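Side-chain contacts in putative dihydrodipicolinate synthase (Thermus thermophilus, PDB 2PCQ), which is a TIM-barrel protein of the dihydrodipicolinate synthetase family, of unestablished function, that binds a potassium ion: residues 50-55 / 69-74; 179-184 / 202-207; 208-211 / 217-220; 237-242 / 258-263; 241-246 / 264-269. All blocks are in the same frame, centred on the assembly; numbering follows the deposited sequence.

Interaction 1: residues 50-55 / 69-74; sequences EERARG and LMEETL
R52 and E71 meet through a single pair of atoms, NH1 of the arginine and OE2 of the glutamate, 3.3 Å apart. The guanidinium and carboxylate planes stand 86° to each other, so the two-bond, coplanar pairing possible between such groups is not made. The N-H...O angle of only 125° marks the hydrogen bond within this salt bridge as weak, and the 56 Å² buried between the segments agrees with a slender, one-point contact. No backbone approach supports it, the nearest CA atoms being those of R52 and L69 at 10.2 Å.

R52 spans the gap by running extended from the helix before bending at chi3 (65°), which swings the guanidinium across the end of the glutamate. E71 is bent at chi2, which brings its carboxylate to the arginine. R52 is shared between two acids: the link from its NE to E83 on helix 74-87 is the stronger, and E71 adds a weak second contact. Within helix 49-57, R54 NH1 pairs with E50, four residues earlier, at 2.6 Å from E50 OE1, and also makes a weak hydrogen bond to E50 OE2.

T73 is the N-cap residue of helix 74-87, which places E71 in the loop between strand 66-69 and that helix. The salt bridge thus joins helix 49-57 to the next strand-to-helix loop, a surface link between successive beta-alpha units of a TIM barrel.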
# COMPACT_ATOMS: atom_id res chain seq x y z
N GLU A 50 17.10 -22.97 20.06
CA GLU A 50 18.31 -23.72 20.40
C GLU A 50 19.51 -23.21 19.60
O GLU A 50 20.58 -22.96 20.16
CB GLU A 50 18.08 -25.21 20.14
CG GLU A 50 19.18 -26.15 20.63
CD GLU A 50 20.38 -26.19 19.71
OE1 GLU A 50 20.18 -26.33 18.48
OE2 GLU A 50 21.53 -26.09 20.21
N GLU A 51 19.33 -23.04 18.30
CA GLU A 51 20.40 -22.55 17.43
C GLU A 51 20.74 -21.10 17.81
O GLU A 51 21.90 -20.71 17.80
CB GLU A 51 19.98 -22.64 15.96
CG GLU A 51 19.58 -24.06 15.54
CD GLU A 51 19.00 -24.13 14.14
OE1 GLU A 51 18.16 -23.27 13.80
OE2 GLU A 51 19.38 -25.05 13.38
N ARG A 52 19.71 -20.33 18.14
CA ARG A 52 19.87 -18.93 18.53
C ARG A 52 20.82 -18.82 19.73
O ARG A 52 21.75 -18.01 19.73
CB ARG A 52 18.51 -18.34 18.91
CG ARG A 52 18.53 -16.86 19.30
CD ARG A 52 17.20 -16.47 19.93
NE ARG A 52 16.99 -17.18 21.19
CZ ARG A 52 15.81 -17.57 21.67
NH1 ARG A 52 14.70 -17.33 20.99
NH2 ARG A 52 15.75 -18.20 22.83
N ALA A 53 20.59 -19.65 20.75
CA ALA A 53 21.42 -19.64 21.95
C ALA A 53 22.82 -20.17 21.64
O ALA A 53 23.81 -19.64 22.13
CB ALA A 53 20.77 -20.51 23.03
N ARG A 54 22.88 -21.21 20.82
CA ARG A 54 24.15 -21.81 20.44
C ARG A 54 25.02 -20.82 19.67
O ARG A 54 26.21 -20.67 19.93
CB ARG A 54 23.89 -23.06 19.60
CG ARG A 54 25.00 -24.09 19.62
CD ARG A 54 24.52 -25.39 18.99
NE ARG A 54 24.43 -25.29 17.53
CZ ARG A 54 23.48 -25.87 16.81
NH1 ARG A 54 22.54 -26.60 17.40
NH2 ARG A 54 23.48 -25.74 15.49
N GLY A 55 24.40 -20.14 18.70
CA GLY A 55 25.13 -19.17 17.90
C GLY A 55 25.77 -18.06 18.72
O GLY A 55 26.93 -17.71 18.49
N LEU A 69 16.48 -8.82 18.98
CA LEU A 69 15.50 -9.73 19.55
C LEU A 69 14.21 -9.58 18.76
O LEU A 69 13.52 -8.56 18.84
CB LEU A 69 15.26 -9.41 21.04
CG LEU A 69 14.46 -10.46 21.81
CD1 LEU A 69 14.76 -10.33 23.29
CD2 LEU A 69 12.98 -10.31 21.54
N MSE A 70 13.90 -10.60 17.97
CA MSE A 70 12.70 -10.59 17.16
C MSE A 70 11.82 -11.79 17.47
O MSE A 70 12.02 -12.88 16.94
CB MSE A 70 13.09 -10.59 15.69
CG MSE A 70 14.10 -9.52 15.38
SE MSE A 70 14.48 -9.43 13.51
CE MSE A 70 16.07 -8.32 13.63
N GLU A 71 10.85 -11.57 18.36
CA GLU A 71 9.92 -12.61 18.77
C GLU A 71 8.50 -12.08 18.64
O GLU A 71 8.29 -10.87 18.50
CB GLU A 71 10.18 -13.03 20.22
CG GLU A 71 11.56 -13.61 20.50
CD GLU A 71 11.89 -14.84 19.68
OE1 GLU A 71 10.97 -15.65 19.40
OE2 GLU A 71 13.07 -15.01 19.30
N GLU A 72 7.53 -12.98 18.69
CA GLU A 72 6.12 -12.63 18.56
C GLU A 72 5.43 -12.45 19.91
O GLU A 72 4.41 -11.78 19.99
CB GLU A 72 5.38 -13.71 17.77
CG GLU A 72 5.97 -14.05 16.40
CD GLU A 72 5.55 -13.09 15.30
OE1 GLU A 72 4.77 -12.15 15.58
OE2 GLU A 72 6.00 -13.27 14.15
N THR A 73 5.98 -13.06 20.96
CA THR A 73 5.37 -12.98 22.28
C THR A 73 6.38 -12.84 23.42
O THR A 73 7.57 -13.11 23.24
CB THR A 73 4.52 -14.23 22.58
OG1 THR A 73 5.39 -15.37 22.71
CG2 THR A 73 3.54 -14.48 21.45
N LEU A 74 5.90 -12.44 24.59
CA LEU A 74 6.76 -12.29 25.74
C LEU A 74 7.36 -13.63 26.17
O LEU A 74 8.54 -13.72 26.47
CB LEU A 74 5.99 -11.63 26.89
CG LEU A 74 5.74 -10.13 26.66
CD1 LEU A 74 4.82 -9.57 27.72
CD2 LEU A 74 7.08 -9.40 26.66

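Interaction 2: residues 179-184 / 202-207; sequences PTFLGA and RAYRAL
F181 and Y204 bring together two helices of the outer layer of the TIM barrel: helix 181-186, which follows strand 172-175, and helix 201-212, which follows strand 191-193. All four side chains in the contact are buried, and 195 Å² is buried between the segments, both sides summed, without a hydrogen bond across them. Q223 of helix 216-247 hydrogen-bonds to P179 O and L182 N. Both rings also touch I2 of strand 2-6, so the pair sits against the barrel wall.

The aromatic part is an offset edge-to-face pair, with the edge of Y204 turned toward the face of F181. Its evidence is a centroid separation of 5.9 Å and planes at 70°. F181 CD2 lies in the plane of the tyrosine ring, 3.9 Å from Y204 CD1. With CG anti to the backbone N (chi1 -166°), the phenylalanine ring extends toward helix 201-212, and its CE2 comes to 3.7 Å from Y204 O, close to the phenylalanine ring plane.

The aliphatic part belongs to L207, whose two methyls serve different neighbours. CD2 packs at the ring edge of F181, 3.7 Å from its CD2, whereas CD1 faces L182 CD1 at 4.3 Å.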
# COMPACT_ATOMS: atom_id res chain seq x y z
N PRO A 179 21.76 4.39 2.03
CA PRO A 179 21.60 5.38 0.96
C PRO A 179 21.32 6.83 1.37
O PRO A 179 21.64 7.76 0.63
CB PRO A 179 20.48 4.79 0.10
CG PRO A 179 20.67 3.30 0.28
CD PRO A 179 20.92 3.20 1.77
N THR A 180 20.71 7.03 2.54
CA THR A 180 20.40 8.39 3.01
C THR A 180 21.20 8.76 4.25
O THR A 180 20.84 9.69 4.98
CB THR A 180 18.90 8.53 3.36
OG1 THR A 180 18.55 7.53 4.33
CG2 THR A 180 18.03 8.36 2.11
N PHE A 181 22.29 8.04 4.49
CA PHE A 181 23.11 8.25 5.67
C PHE A 181 23.43 9.70 6.02
O PHE A 181 23.17 10.14 7.14
CB PHE A 181 24.41 7.44 5.56
CG PHE A 181 25.16 7.32 6.85
CD1 PHE A 181 24.49 7.05 8.04
CD2 PHE A 181 26.54 7.47 6.89
CE1 PHE A 181 25.18 6.93 9.25
CE2 PHE A 181 27.25 7.35 8.09
CZ PHE A 181 26.56 7.08 9.27
N LEU A 182 23.98 10.46 5.08
CA LEU A 182 24.32 11.85 5.37
C LEU A 182 23.08 12.65 5.74
O LEU A 182 23.14 13.55 6.57
CB LEU A 182 25.05 12.50 4.18
CG LEU A 182 25.51 13.94 4.40
CD1 LEU A 182 26.37 14.03 5.65
CD2 LEU A 182 26.30 14.42 3.18
N GLY A 183 21.95 12.33 5.11
CA GLY A 183 20.72 13.03 5.41
C GLY A 183 20.28 12.76 6.84
O GLY A 183 19.81 13.67 7.53
N ALA A 184 20.42 11.52 7.29
CA ALA A 184 20.05 11.14 8.65
C ALA A 184 20.94 11.87 9.65
O ALA A 184 20.46 12.33 10.69
CB ALA A 184 20.18 9.64 8.82
N ARG A 202 35.31 1.47 7.33
CA ARG A 202 36.13 2.68 7.45
C ARG A 202 35.55 3.85 6.65
O ARG A 202 35.69 5.00 7.05
CB ARG A 202 37.58 2.40 7.02
CG ARG A 202 38.37 1.57 8.04
CD ARG A 202 39.81 1.27 7.58
NE ARG A 202 39.84 0.52 6.33
CZ ARG A 202 39.99 1.07 5.13
NH1 ARG A 202 40.14 2.38 5.01
NH2 ARG A 202 39.96 0.30 4.05
N ALA A 203 34.87 3.55 5.55
CA ALA A 203 34.29 4.61 4.73
C ALA A 203 33.13 5.31 5.44
O ALA A 203 33.06 6.53 5.46
CB ALA A 203 33.83 4.04 3.40
N TYR A 204 32.22 4.52 6.01
CA TYR A 204 31.09 5.11 6.71
C TYR A 204 31.56 5.86 7.95
O TYR A 204 30.95 6.85 8.35
CB TYR A 204 30.07 4.02 7.05
CG TYR A 204 29.29 3.58 5.82
CD1 TYR A 204 28.28 4.39 5.29
CD2 TYR A 204 29.63 2.42 5.13
CE1 TYR A 204 27.64 4.06 4.11
CE2 TYR A 204 28.99 2.08 3.94
CZ TYR A 204 28.00 2.90 3.43
OH TYR A 204 27.38 2.57 2.25
N ARG A 205 32.65 5.39 8.55
CA ARG A 205 33.22 6.05 9.73
C ARG A 205 33.75 7.42 9.30
O ARG A 205 33.56 8.43 9.98
CB ARG A 205 34.37 5.21 10.29
CG ARG A 205 35.16 5.89 11.39
CD ARG A 205 34.41 5.81 12.71
NE ARG A 205 34.03 7.12 13.21
CZ ARG A 205 33.34 7.31 14.33
NH1 ARG A 205 32.95 6.27 15.06
NH2 ARG A 205 33.04 8.54 14.73
N ALA A 206 34.42 7.44 8.15
CA ALA A 206 34.99 8.67 7.61
C ALA A 206 33.89 9.68 7.29
O ALA A 206 34.04 10.88 7.52
CB ALA A 206 35.81 8.36 6.36
N LEU A 207 32.78 9.19 6.75
CA LEU A 207 31.66 10.05 6.39
C LEU A 207 31.10 10.67 7.66
O LEU A 207 30.82 11.87 7.71
CB LEU A 207 30.58 9.24 5.66
CG LEU A 207 29.27 9.92 5.25
CD1 LEU A 207 29.54 11.30 4.68
CD2 LEU A 207 28.56 9.04 4.22

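Interaction 3: residues 208-211 / 217-220; sequences LDHF and AEAQ
H210 offers one imidazole face to CB of E218 across a helical hairpin, in which helix 201-212 of the TIM barrel turns back, after a short link, into the long helix 216-247. The backbones are close, with the CA atoms of H210 and A219 5.2 Å apart.

The tight part is made by CB atoms. E218 CB sits over the ring, 3.6 Å from the centroid and 12° off the normal, a well-centred CH-pi contact. Beside it A219 CB meets H210 CB at 3.8 Å and lies 4.2 Å from F211 N, a small side chain consistent with the close approach of the backbones here. The F211 ring leads away, toward L182 and L185 of helix 181-186 and L216 of a third subunit.

The loose side is the far end of E218, an exposed residue. Its chain bends at chi2 (92°), which carries the carboxylate off the ring, and beyond CB the nearest approach is CG to H210 CE1 at 4.2 Å. The acid does not pair with the histidine. H210 ND1 instead hydrogen-bonds R215 NE from the link between the helices, while E218 OE2 remains 5.2 Å from H210 ND1.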
# COMPACT_ATOMS: atom_id res chain seq x y z
N LEU A 208 30.93 9.85 8.69
CA LEU A 208 30.43 10.31 9.97
C LEU A 208 31.39 11.37 10.54
O LEU A 208 30.96 12.41 11.04
CB LEU A 208 30.32 9.13 10.95
CG LEU A 208 29.99 9.44 12.41
CD1 LEU A 208 28.68 10.21 12.49
CD2 LEU A 208 29.89 8.14 13.20
N ASP A 209 32.69 11.10 10.46
CA ASP A 209 33.69 12.04 10.96
C ASP A 209 33.65 13.37 10.22
O ASP A 209 33.68 14.44 10.84
CB ASP A 209 35.11 11.45 10.86
CG ASP A 209 35.36 10.35 11.87
OD1 ASP A 209 34.74 10.38 12.96
OD2 ASP A 209 36.19 9.46 11.59
N HIS A 210 33.58 13.32 8.89
CA HIS A 210 33.50 14.55 8.09
C HIS A 210 32.34 15.41 8.57
O HIS A 210 32.48 16.61 8.75
CB HIS A 210 33.30 14.23 6.61
CG HIS A 210 34.54 13.79 5.89
ND1 HIS A 210 35.73 14.47 5.98
CD2 HIS A 210 34.75 12.77 5.03
CE1 HIS A 210 36.62 13.89 5.20
NE2 HIS A 210 36.05 12.86 4.61
N PHE A 211 31.18 14.78 8.76
CA PHE A 211 30.00 15.52 9.20
C PHE A 211 30.22 16.13 10.57
O PHE A 211 30.01 17.32 10.77
CB PHE A 211 28.76 14.62 9.23
CG PHE A 211 27.53 15.34 9.70
CD1 PHE A 211 26.86 16.22 8.86
CD2 PHE A 211 27.06 15.17 11.00
CE1 PHE A 211 25.74 16.92 9.31
CE2 PHE A 211 25.95 15.86 11.46
CZ PHE A 211 25.29 16.74 10.62
N ALA A 217 31.44 19.53 2.54
CA ALA A 217 31.74 19.23 1.14
C ALA A 217 32.34 17.83 1.02
O ALA A 217 31.97 17.06 0.13
CB ALA A 217 32.70 20.27 0.57
N GLU A 218 33.26 17.51 1.93
CA GLU A 218 33.89 16.19 1.92
C GLU A 218 32.87 15.11 2.26
O GLU A 218 32.93 14.00 1.73
CB GLU A 218 35.05 16.15 2.92
CG GLU A 218 36.22 17.08 2.56
CD GLU A 218 36.10 18.46 3.20
OE1 GLU A 218 35.01 19.08 3.12
OE2 GLU A 218 37.10 18.93 3.78
N ALA A 219 31.94 15.43 3.16
CA ALA A 219 30.92 14.48 3.56
C ALA A 219 30.02 14.16 2.37
O ALA A 219 29.73 13.00 2.09
CB ALA A 219 30.09 15.07 4.71
N GLN A 220 29.59 15.19 1.65
CA GLN A 220 28.73 15.00 0.49
C GLN A 220 29.40 14.16 -0.59
O GLN A 220 28.76 13.31 -1.19
CB GLN A 220 28.29 16.35 -0.09
CG GLN A 220 27.38 17.14 0.85
CD GLN A 220 26.90 18.44 0.23
OE1 GLN A 220 27.71 19.26 -0.21
NE2 GLN A 220 25.59 18.65 0.21

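Interaction 4: residues 237-242 / 258-263; sequences GVPLLK and PYPAES
L240 and S263 bring their CA atoms within 5.0 Å, where the loop 258-263 passes alongside a helix that is kinked at 238-239, the N atoms there having no bond to the preceding turn.

S263 packs on L240. Its CB rests 3.7 Å from L240 CA, and its OG lies 3.7 Å from L240 CB, a van der Waals contact only. The hydroxyl is placed anti to the backbone N (chi1 169°), and its polar bond goes to L265 N, closing an ST turn ahead of helix 266-278. P239, the most covered residue on the helix side, packs against P260: the two rings are set obliquely, CG to CG at 4.1 Å, and P239 CB touches P260 O at 3.7 Å.

No direct hydrogen bond crosses between the segments, but one water supplies the link. It donates to P239 O at 2.8 Å and to A261 O at 2.7 Å, satisfying a helix carbonyl and a loop carbonyl together.

P260 also packs on S103 of a second subunit, so the loop lies at an interface. The arrangement joins the long helix 216-247 to the start of helix 266-278, in the helical C-terminal part that follows the eight-stranded barrel and is characteristic of this family.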
# COMPACT_ATOMS: atom_id res chain seq x y z
N GLY A 237 19.79 -7.48 -0.49
CA GLY A 237 19.53 -8.11 0.80
C GLY A 237 20.61 -9.06 1.31
O GLY A 237 21.78 -8.92 0.98
N VAL A 238 20.19 -10.03 2.12
CA VAL A 238 21.13 -10.98 2.71
C VAL A 238 21.95 -11.80 1.71
O VAL A 238 23.15 -11.99 1.90
CB VAL A 238 20.39 -11.94 3.68
CG1 VAL A 238 21.35 -13.02 4.19
CG2 VAL A 238 19.85 -11.15 4.86
N PRO A 239 21.32 -12.31 0.63
CA PRO A 239 22.11 -13.09 -0.33
C PRO A 239 23.27 -12.28 -0.92
O PRO A 239 24.37 -12.81 -1.08
CB PRO A 239 21.08 -13.48 -1.39
CG PRO A 239 19.81 -13.59 -0.59
CD PRO A 239 19.88 -12.36 0.30
N LEU A 240 23.03 -11.02 -1.24
CA LEU A 240 24.08 -10.18 -1.81
C LEU A 240 25.15 -9.87 -0.78
O LEU A 240 26.34 -9.88 -1.09
CB LEU A 240 23.50 -8.87 -2.37
CG LEU A 240 24.52 -7.94 -3.05
CD1 LEU A 240 25.25 -8.69 -4.15
CD2 LEU A 240 23.80 -6.71 -3.62
N LEU A 241 24.73 -9.61 0.46
CA LEU A 241 25.67 -9.31 1.53
C LEU A 241 26.63 -10.47 1.77
O LEU A 241 27.84 -10.29 1.85
CB LEU A 241 24.91 -9.00 2.83
CG LEU A 241 25.78 -8.81 4.08
CD1 LEU A 241 26.76 -7.67 3.85
CD2 LEU A 241 24.90 -8.54 5.30
N LYS A 242 26.08 -11.68 1.89
CA LYS A 242 26.91 -12.85 2.13
C LYS A 242 27.82 -13.17 0.96
O LYS A 242 28.98 -13.53 1.14
CB LYS A 242 26.04 -14.06 2.49
CG LYS A 242 25.49 -14.00 3.91
CD LYS A 242 24.81 -15.31 4.31
CE LYS A 242 24.56 -15.35 5.80
NZ LYS A 242 23.96 -16.65 6.23
N PRO A 258 15.15 -22.01 1.80
CA PRO A 258 15.21 -21.94 0.34
C PRO A 258 15.83 -20.70 -0.30
O PRO A 258 15.74 -20.53 -1.51
CB PRO A 258 13.75 -22.10 -0.05
CG PRO A 258 13.09 -21.22 0.99
CD PRO A 258 13.81 -21.62 2.28
N TYR A 259 16.44 -19.83 0.49
CA TYR A 259 17.02 -18.63 -0.10
C TYR A 259 18.25 -18.97 -0.95
O TYR A 259 19.00 -19.90 -0.64
CB TYR A 259 17.33 -17.61 0.99
CG TYR A 259 16.05 -17.02 1.58
CD1 TYR A 259 15.44 -17.59 2.70
CD2 TYR A 259 15.42 -15.94 0.97
CE1 TYR A 259 14.23 -17.09 3.20
CE2 TYR A 259 14.21 -15.44 1.45
CZ TYR A 259 13.63 -16.02 2.57
OH TYR A 259 12.44 -15.50 3.04
N PRO A 260 18.47 -18.22 -2.05
CA PRO A 260 19.58 -18.40 -2.99
C PRO A 260 20.99 -18.16 -2.46
O PRO A 260 21.25 -17.20 -1.74
CB PRO A 260 19.21 -17.46 -4.13
CG PRO A 260 18.59 -16.31 -3.40
CD PRO A 260 17.70 -17.01 -2.39
N ALA A 261 21.90 -19.04 -2.86
CA ALA A 261 23.30 -18.96 -2.46
C ALA A 261 23.98 -17.76 -3.12
O ALA A 261 24.95 -17.21 -2.59
CB ALA A 261 24.03 -20.24 -2.84
N GLU A 262 23.46 -17.36 -4.27
CA GLU A 262 24.00 -16.22 -5.00
C GLU A 262 22.91 -15.22 -5.36
O GLU A 262 21.76 -15.60 -5.58
CB GLU A 262 24.71 -16.72 -6.26
CG GLU A 262 26.05 -17.38 -5.97
CD GLU A 262 26.69 -18.02 -7.20
OE1 GLU A 262 26.50 -17.50 -8.32
OE2 GLU A 262 27.40 -19.03 -7.03
N SER A 263 23.28 -13.94 -5.40
CA SER A 263 22.34 -12.87 -5.71
C SER A 263 22.27 -12.53 -7.19
O SER A 263 23.29 -12.50 -7.88
CB SER A 263 22.71 -11.61 -4.93
OG SER A 263 21.97 -10.49 -5.38
O HOH W 1 24.90 -15.45 -0.50

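Interaction 5: residues 241-246 / 264-269; sequences LKQALR and PLWERF
Q243 lays its side chain along one face of the W266 indole. CG is anti to the backbone N (chi1 177°) and the chain stays extended beyond it, which sends the group straight out from helix 216-247. CB is still at the margin, 4.4 Å from W266 CE3. CG is the first atom over the ring: it stands 3.8 Å from the centroid of the six-membered ring, 18° off the normal, and forms a CH-pi contact. CD follows across the ring fusion, 3.5 Å from W266 CD2. Here the amide becomes nearly parallel to the indole, the planes 17° apart, and the two are stacked.

At the tip the amide divides its work. NE2 lies over the same indole system, 3.5 Å from W266 CG. OE1 passes beyond the ring to touch W266 CB at 3.4 Å, and its hydrogen bond is made to S263 N. That bond fixes the rotation of the amide and puts NE2 above the ring. The stack lies between the long helix 216-247 and the first turn of helix 266-278, in the helical C-terminal region that succeeds the TIM barrel.

The far end of the indole is covered by A244, whose CA is 3.7 Å from W266 CZ3. Its methyl also reaches the F269 ring, CB to CE2 at 3.8 Å, so this alanine is wedged between two aromatic residues one turn apart. H247 makes an edge-to-face contact with W266. The neighbouring R246 turns toward the loop 258-263, where its NH2 bonds to A261 O.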
# COMPACT_ATOMS: atom_id res chain seq x y z
N LEU A 241 24.73 -9.61 0.46
CA LEU A 241 25.67 -9.31 1.53
C LEU A 241 26.63 -10.47 1.77
O LEU A 241 27.84 -10.29 1.85
CB LEU A 241 24.91 -9.00 2.83
CG LEU A 241 25.78 -8.81 4.08
CD1 LEU A 241 26.76 -7.67 3.85
CD2 LEU A 241 24.90 -8.54 5.30
N LYS A 242 26.08 -11.68 1.89
CA LYS A 242 26.91 -12.85 2.13
C LYS A 242 27.82 -13.17 0.96
O LYS A 242 28.98 -13.53 1.14
CB LYS A 242 26.04 -14.06 2.49
CG LYS A 242 25.49 -14.00 3.91
CD LYS A 242 24.81 -15.31 4.31
CE LYS A 242 24.56 -15.35 5.80
NZ LYS A 242 23.96 -16.65 6.23
N GLN A 243 27.30 -13.05 -0.26
CA GLN A 243 28.10 -13.33 -1.44
C GLN A 243 29.28 -12.35 -1.52
O GLN A 243 30.38 -12.72 -1.92
CB GLN A 243 27.25 -13.25 -2.71
CG GLN A 243 28.06 -13.45 -3.99
CD GLN A 243 27.17 -13.66 -5.20
OE1 GLN A 243 26.07 -13.12 -5.29
NE2 GLN A 243 27.66 -14.45 -6.16
N ALA A 244 29.04 -11.10 -1.13
CA ALA A 244 30.08 -10.08 -1.15
C ALA A 244 31.16 -10.41 -0.12
O ALA A 244 32.35 -10.32 -0.40
CB ALA A 244 29.48 -8.71 -0.85
N LEU A 245 30.73 -10.79 1.08
CA LEU A 245 31.69 -11.14 2.12
C LEU A 245 32.50 -12.36 1.71
O LEU A 245 33.71 -12.39 1.92
CB LEU A 245 30.97 -11.38 3.45
CG LEU A 245 30.47 -10.10 4.12
CD1 LEU A 245 29.51 -10.44 5.25
CD2 LEU A 245 31.66 -9.31 4.66
N ARG A 246 31.85 -13.37 1.12
CA ARG A 246 32.57 -14.56 0.69
C ARG A 246 33.58 -14.16 -0.38
O ARG A 246 34.72 -14.63 -0.39
CB ARG A 246 31.62 -15.62 0.11
CG ARG A 246 30.65 -16.25 1.13
CD ARG A 246 30.11 -17.59 0.63
NE ARG A 246 29.45 -17.48 -0.68
CZ ARG A 246 28.24 -16.98 -0.87
NH1 ARG A 246 27.52 -16.53 0.16
NH2 ARG A 246 27.73 -16.91 -2.10
N PRO A 264 21.06 -12.25 -7.70
CA PRO A 264 20.85 -11.89 -9.11
C PRO A 264 21.51 -10.54 -9.43
O PRO A 264 21.66 -10.16 -10.59
CB PRO A 264 19.33 -11.81 -9.24
CG PRO A 264 18.84 -12.73 -8.17
CD PRO A 264 19.76 -12.42 -7.02
N LEU A 265 21.89 -9.81 -8.39
CA LEU A 265 22.52 -8.50 -8.57
C LEU A 265 24.04 -8.55 -8.51
O LEU A 265 24.70 -7.51 -8.59
CB LEU A 265 22.01 -7.53 -7.50
CG LEU A 265 20.55 -7.10 -7.62
CD1 LEU A 265 20.15 -6.30 -6.40
CD2 LEU A 265 20.36 -6.28 -8.89
N TRP A 266 24.61 -9.75 -8.39
CA TRP A 266 26.06 -9.86 -8.29
C TRP A 266 26.82 -9.19 -9.42
O TRP A 266 27.79 -8.48 -9.18
CB TRP A 266 26.49 -11.33 -8.19
CG TRP A 266 27.96 -11.46 -7.95
CD1 TRP A 266 28.88 -12.07 -8.76
CD2 TRP A 266 28.70 -10.95 -6.83
NE1 TRP A 266 30.14 -11.96 -8.22
CE2 TRP A 266 30.06 -11.29 -7.03
CE3 TRP A 266 28.34 -10.25 -5.67
CZ2 TRP A 266 31.06 -10.94 -6.12
CZ3 TRP A 266 29.33 -9.90 -4.76
CH2 TRP A 266 30.68 -10.25 -4.99
N GLU A 267 26.39 -9.43 -10.65
CA GLU A 267 27.06 -8.85 -11.81
C GLU A 267 27.13 -7.32 -11.74
O GLU A 267 28.12 -6.73 -12.16
CB GLU A 267 26.35 -9.29 -13.10
CG GLU A 267 26.95 -8.72 -14.36
CD GLU A 267 26.45 -9.42 -15.61
OE1 GLU A 267 25.22 -9.55 -15.77
OE2 GLU A 267 27.29 -9.85 -16.43
N ARG A 268 26.08 -6.69 -11.22
CA ARG A 268 26.06 -5.24 -11.10
C ARG A 268 26.86 -4.79 -9.87
O ARG A 268 27.49 -3.74 -9.89
CB ARG A 268 24.63 -4.73 -10.97
CG ARG A 268 23.79 -4.87 -12.23
CD ARG A 268 22.33 -4.55 -11.95
NE ARG A 268 22.15 -3.20 -11.42
CZ ARG A 268 21.00 -2.72 -10.96
NH1 ARG A 268 19.92 -3.49 -10.95
NH2 ARG A 268 20.93 -1.48 -10.50
N PHE A 269 26.82 -5.59 -8.82
CA PHE A 269 27.51 -5.25 -7.58
C PHE A 269 29.02 -5.42 -7.63
O PHE A 269 29.76 -4.60 -7.09
CB PHE A 269 26.96 -6.09 -6.43
CG PHE A 269 27.29 -5.55 -5.07
CD1 PHE A 269 26.69 -4.39 -4.60
CD2 PHE A 269 28.20 -6.22 -4.25
CE1 PHE A 269 26.98 -3.90 -3.33
CE2 PHE A 269 28.50 -5.74 -2.98
CZ PHE A 269 27.88 -4.58 -2.52

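Along the chain, interaction 1 comes first, joining helix 49-57 to the loop after strand 66-69; its centre is 31 Å from that of interaction 2, across the chain's centre. Interactions 2 and 3 share helix 201-212, lie 8 Å apart between centres and touch, L182 CD2 packing on Q220 CA at 3.7 Å; both border a third subunit. Interactions 4 and 5 share L241 and K242, their centres also about 8 Å apart, and L240 CD1 packs on W266 CE3 at 3.8 Å. Helix 216-247 runs from interaction 3 to interactions 4 and 5, whose centres lie about 31 and 27 Å from that of interaction 3. It thus connects the last barrel helices with the C-terminal helix, while interactions 1 and 4 both border a second subunit.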